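Beta-1,4-mannanase (Cryptopygus antarcticus, PDB 4OOU) hydrolyses internal beta-1,4-mannosidic linkages in mannans, galactomannans and glucomannans, releasing mainly short manno-oligosaccharides. Local coordinates at residues 258-263 / 271-276; 244-247 / 253-256. All blocks are in the same frame, centred on the assembly; numbering follows the deposited sequence.

Contacts 1 and 2 lie in the excursion between strands 238-241 and 277-281 of the barrel. Contact 2 (244-247 with 253-256) comes first, next to the substrate-binding residues W243 and Q204; contact 1 (258-263 with 271-276) follows, where the start of helix 260-267 meets the run into strand 277-281. Four of six touching residues are buried in each, but contact 1 lies deeper, its centre about 14 Å from that of the chain against about 17 Å. Neither is hydrogen-bonded directly across. Contact 1 relies on aliphatic packing and methyls set against a carboxylate and a carbonyl, contact 2 on an aromatic face, CA-H...O contacts and a water. They touch at Y258 CD1 and T247 O, 3.5 Å apart.

Contact 1: 258-263 / 271-276; sequences YKDSCL and NGIINF
Aliphatic packing begins where the side chain of I274 reaches Y258, its CD1 lying 3.8 Å from Y258 CB. CG1 of I274 stands between the backbone N and the carbonyl carbon (chi1 54°), and the extended second torsion carries CD1 onward to the tyrosine. The phenol points away from this junction, and its OH is hydrogen-bonded to E183. More loosely, L263 brings CD1 to 4.4 Å from I274 CG2.

Contacts between polar groups and aliphatic carbons form the second class. I274 CG1 is 3.7 Å from Y258 O, and L263 CD1 lies 3.8 Å from I274 N. The same L263 CD1 approaches G272 O to 3.3 Å; the carbonyl accepts its hydrogen bond from N223 ND2. The D260 carboxylate crosses I273 at a slant, with CG 3.6 Å from I273 CG2 and OD2 3.8 Å from I273 CD1. This is van der Waals packing; the charge of D260 is met by K306, whose NZ also bonds I274 O and so ties both segments together from outside.

Within the (beta/alpha)8 barrel of this family 5 glycosidase, the contact folds the first turn of helix 260-267 over the approach to strand 277-281. Helix 215-232 packs on L263 through L219 and I222, while V240 of strand 238-241 touches both Y258 and I274.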
loop_
_atom_site.group_PDB
_atom_site.type_symbol
_atom_site.label_atom_id
_atom_site.label_comp_id
_atom_site.label_asym_id
_atom_site.label_seq_id
_atom_site.Cartn_x
_atom_site.Cartn_y
_atom_site.Cartn_z
ATOM N N TYR A 258 -2.256 -14.075 -1.658
ATOM C CA TYR A 258 -1.592 -13.194 -2.626
ATOM C C TYR A 258 -0.168 -13.633 -3.002
ATOM O O TYR A 258 0.581 -12.867 -3.623
ATOM C CB TYR A 258 -1.619 -11.749 -2.114
ATOM C CG TYR A 258 -3.021 -11.251 -1.732
ATOM C CD1 TYR A 258 -3.523 -11.455 -0.475
ATOM C CD2 TYR A 258 -3.818 -10.574 -2.629
ATOM C CE1 TYR A 258 -4.771 -10.998 -0.114
ATOM C CE2 TYR A 258 -5.070 -10.119 -2.280
ATOM C CZ TYR A 258 -5.546 -10.336 -1.010
ATOM O OH TYR A 258 -6.807 -9.900 -0.621
ATOM N N LYS A 259 0.191 -14.871 -2.657
ATOM C CA LYS A 259 1.463 -15.461 -3.122
ATOM C C LYS A 259 1.532 -15.557 -4.637
ATOM O O LYS A 259 0.516 -15.720 -5.296
ATOM C CB LYS A 259 1.764 -16.845 -2.476
ATOM C CG LYS A 259 0.657 -17.910 -2.364
ATOM C CD LYS A 259 1.122 -18.981 -1.362
ATOM C CE LYS A 259 0.246 -20.235 -1.289
ATOM N NZ LYS A 259 -0.872 -20.180 -0.295
ATOM N N ASP A 260 2.735 -15.430 -5.182
ATOM C CA ASP A 260 2.941 -15.597 -6.628
ATOM C C ASP A 260 1.985 -16.647 -7.241
ATOM O O ASP A 260 1.142 -16.280 -8.063
ATOM C CB ASP A 260 4.396 -15.970 -6.940
ATOM C CG ASP A 260 5.387 -14.835 -6.655
ATOM O OD1 ASP A 260 5.154 -13.951 -5.775
ATOM O OD2 ASP A 260 6.441 -14.851 -7.326
ATOM N N SER A 261 2.083 -17.925 -6.843
ATOM C CA SER A 261 1.231 -19.003 -7.450
ATOM C C SER A 261 -0.242 -18.560 -7.647
ATOM O O SER A 261 -0.784 -18.641 -8.768
ATOM C CB SER A 261 1.327 -20.376 -6.702
ATOM O OG SER A 261 0.471 -20.485 -5.569
ATOM N N CYS A 262 -0.845 -18.034 -6.584
ATOM C CA CYS A 262 -2.252 -17.646 -6.593
ATOM C C CYS A 262 -2.621 -16.524 -7.579
ATOM O O CYS A 262 -3.667 -16.602 -8.230
ATOM C CB CYS A 262 -2.690 -17.184 -5.194
ATOM S SG CYS A 262 -2.864 -18.469 -3.973
ATOM N N LEU A 263 -1.827 -15.459 -7.614
ATOM C CA LEU A 263 -2.104 -14.329 -8.493
ATOM C C LEU A 263 -1.957 -14.762 -9.924
ATOM O O LEU A 263 -2.819 -14.470 -10.784
ATOM C CB LEU A 263 -1.120 -13.174 -8.282
ATOM C CG LEU A 263 -1.214 -12.359 -7.003
ATOM C CD1 LEU A 263 -0.183 -11.233 -7.043
ATOM C CD2 LEU A 263 -2.621 -11.839 -6.770
ATOM N N ASN A 271 4.244 -12.252 -14.660
ATOM C CA ASN A 271 4.946 -11.219 -13.892
ATOM C C ASN A 271 3.977 -10.266 -13.181
ATOM O O ASN A 271 4.292 -9.113 -12.958
ATOM C CB ASN A 271 5.866 -10.419 -14.823
ATOM C CG ASN A 271 5.104 -9.486 -15.721
ATOM O OD1 ASN A 271 3.903 -9.662 -15.963
ATOM N ND2 ASN A 271 5.775 -8.458 -16.180
ATOM N N GLY A 272 2.789 -10.758 -12.822
ATOM C CA GLY A 272 1.783 -9.931 -12.188
ATOM C C GLY A 272 1.793 -10.285 -10.736
ATOM O O GLY A 272 0.800 -10.850 -10.215
ATOM N N ILE A 273 2.929 -9.984 -10.098
ATOM C CA ILE A 273 3.151 -10.377 -8.707
ATOM C C ILE A 273 3.227 -9.183 -7.767
ATOM O O ILE A 273 3.301 -8.044 -8.208
ATOM C CB ILE A 273 4.377 -11.285 -8.521
ATOM C CG1 ILE A 273 5.694 -10.615 -8.964
ATOM C CG2 ILE A 273 4.145 -12.597 -9.242
ATOM C CD1 ILE A 273 6.967 -11.326 -8.495
ATOM N N ILE A 274 3.109 -9.441 -6.473
ATOM C CA ILE A 274 3.483 -8.421 -5.520
ATOM C C ILE A 274 4.909 -8.698 -5.126
ATOM O O ILE A 274 5.340 -9.825 -5.129
ATOM C CB ILE A 274 2.559 -8.295 -4.301
ATOM C CG1 ILE A 274 2.370 -9.596 -3.552
ATOM C CG2 ILE A 274 1.212 -7.785 -4.729
ATOM C CD1 ILE A 274 1.407 -9.431 -2.380
ATOM N N ASN A 275 5.644 -7.644 -4.827
ATOM C CA ASN A 275 7.040 -7.749 -4.468
ATOM C C ASN A 275 7.262 -7.746 -2.974
ATOM O O ASN A 275 8.333 -8.171 -2.530
ATOM C CB ASN A 275 7.774 -6.615 -5.132
ATOM C CG ASN A 275 7.582 -6.655 -6.616
ATOM O OD1 ASN A 275 6.931 -5.792 -7.221
ATOM N ND2 ASN A 275 8.088 -7.724 -7.217
ATOM N N PHE A 276 6.257 -7.268 -2.227
ATOM C CA PHE A 276 6.243 -7.252 -0.779
ATOM C C PHE A 276 4.819 -7.374 -0.225
ATOM O O PHE A 276 3.868 -6.799 -0.755
ATOM C CB PHE A 276 7.012 -6.045 -0.194
ATOM C CG PHE A 276 6.348 -4.681 -0.334
ATOM C CD1 PHE A 276 5.366 -4.258 0.550
ATOM C CD2 PHE A 276 6.797 -3.770 -1.273
ATOM C CE1 PHE A 276 4.791 -2.993 0.445
ATOM C CE2 PHE A 276 6.232 -2.506 -1.378
ATOM C CZ PHE A 276 5.225 -2.121 -0.512
#

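Contact 2: 244-247 / 253-256; sequences SELT and GYRN
Y254 sets its ring against L246 within the long loop that follows strand 238-241 of the TIM barrel. L246 CD1 sits over one ring face in a CH-pi contact, 3.7 Å from the Y254 ring centroid and 17° off the ring normal, displaced toward the rim. Y254 CB packs 3.4 Å from L246 O. With CG anti to the carbonyl carbon (chi1 -51°), the ring extends across L246 to E245, whose CG approaches CE2 obliquely. A water joins their polar ends, 2.6 Å from E245 OE2, to which it donates, and 2.7 Å from Y254 OH; N289 also bonds the carboxylate and N291 the phenol. A leucine in place of Y254 would probably leave that water without its phenolic partner and L246 without an aromatic face to lie on.

R255 contributes mainly its backbone: its O receives a bent CA-H...O contact from T247 CA at 3.1 Å, while its guanidinium turns away to a salt bridge with D250. R255 O and T247 O, both acceptors, do not bond each other. At N256, OD1 accepts a hydrogen bond from Y258 N, and N256 CA directs its hydrogen to T247 O, 3.5 Å away, with 142° at the hydrogen.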
loop_
_atom_site.group_PDB
_atom_site.type_symbol
_atom_site.label_atom_id
_atom_site.label_comp_id
_atom_site.label_asym_id
_atom_site.label_seq_id
_atom_site.Cartn_x
_atom_site.Cartn_y
_atom_site.Cartn_z
ATOM N N SER A 244 -5.856 -7.404 7.481
ATOM C CA SER A 244 -5.487 -8.232 8.636
ATOM C C SER A 244 -4.429 -9.221 8.229
ATOM O O SER A 244 -4.294 -9.528 7.053
ATOM C CB SER A 244 -6.692 -9.070 9.028
ATOM O OG SER A 244 -6.473 -9.693 10.254
ATOM N N GLU A 245 -3.725 -9.762 9.214
ATOM C CA GLU A 245 -2.811 -10.907 9.025
ATOM C C GLU A 245 -3.438 -12.128 8.309
ATOM O O GLU A 245 -2.735 -12.820 7.549
ATOM C CB GLU A 245 -2.254 -11.327 10.394
ATOM C CG GLU A 245 -3.269 -11.967 11.355
ATOM C CD GLU A 245 -4.070 -11.003 12.216
ATOM O OE1 GLU A 245 -3.891 -9.760 12.170
ATOM O OE2 GLU A 245 -4.922 -11.526 12.972
ATOM N N LEU A 246 -4.755 -12.337 8.541
ATOM C CA LEU A 246 -5.545 -13.536 8.140
ATOM C C LEU A 246 -5.437 -14.032 6.707
ATOM O O LEU A 246 -5.815 -15.185 6.380
ATOM C CB LEU A 246 -7.035 -13.267 8.374
ATOM C CG LEU A 246 -7.706 -13.514 9.738
ATOM C CD1 LEU A 246 -6.783 -13.863 10.891
ATOM C CD2 LEU A 246 -8.552 -12.311 10.120
ATOM N N THR A 247 -4.933 -13.161 5.851
ATOM C CA THR A 247 -5.024 -13.380 4.442
ATOM C C THR A 247 -3.665 -13.230 3.769
ATOM O O THR A 247 -3.556 -13.290 2.542
ATOM C CB THR A 247 -6.108 -12.442 3.911
ATOM O OG1 THR A 247 -6.561 -12.898 2.652
ATOM C CG2 THR A 247 -5.616 -11.083 3.772
ATOM N N GLY A 253 -3.151 -21.791 10.351
ATOM C CA GLY A 253 -4.362 -22.214 9.640
ATOM C C GLY A 253 -4.979 -21.170 8.722
ATOM O O GLY A 253 -6.014 -21.397 8.105
ATOM N N TYR A 254 -4.339 -20.011 8.623
ATOM C CA TYR A 254 -4.797 -18.966 7.731
ATOM C C TYR A 254 -4.300 -19.264 6.324
ATOM O O TYR A 254 -3.573 -20.236 6.103
ATOM C CB TYR A 254 -4.213 -17.641 8.161
ATOM C CG TYR A 254 -4.396 -17.282 9.601
ATOM C CD1 TYR A 254 -5.523 -17.720 10.338
ATOM C CD2 TYR A 254 -3.485 -16.438 10.229
ATOM C CE1 TYR A 254 -5.696 -17.351 11.653
ATOM C CE2 TYR A 254 -3.664 -16.054 11.537
ATOM C CZ TYR A 254 -4.769 -16.516 12.248
ATOM O OH TYR A 254 -4.910 -16.138 13.569
ATOM N N ARG A 255 -4.654 -18.392 5.390
ATOM C CA ARG A 255 -4.264 -18.554 4.001
ATOM C C ARG A 255 -3.605 -17.295 3.469
ATOM O O ARG A 255 -4.101 -16.204 3.686
ATOM C CB ARG A 255 -5.513 -18.869 3.184
ATOM C CG ARG A 255 -5.288 -19.073 1.691
ATOM C CD ARG A 255 -4.626 -20.401 1.364
ATOM N NE ARG A 255 -5.236 -21.526 2.083
ATOM C CZ ARG A 255 -4.579 -22.382 2.870
ATOM N NH1 ARG A 255 -3.261 -22.278 3.061
ATOM N NH2 ARG A 255 -5.256 -23.358 3.473
ATOM N N ASN A 256 -2.481 -17.450 2.786
ATOM C CA ASN A 256 -1.855 -16.348 2.050
ATOM C C ASN A 256 -2.481 -16.319 0.660
ATOM O O ASN A 256 -2.081 -17.081 -0.216
ATOM C CB ASN A 256 -0.334 -16.561 1.958
ATOM C CG ASN A 256 0.398 -15.437 1.222
ATOM O OD1 ASN A 256 -0.201 -14.481 0.692
ATOM N ND2 ASN A 256 1.723 -15.559 1.176
HETATM O O HOH W 1 -4.550 -13.642 14.446
#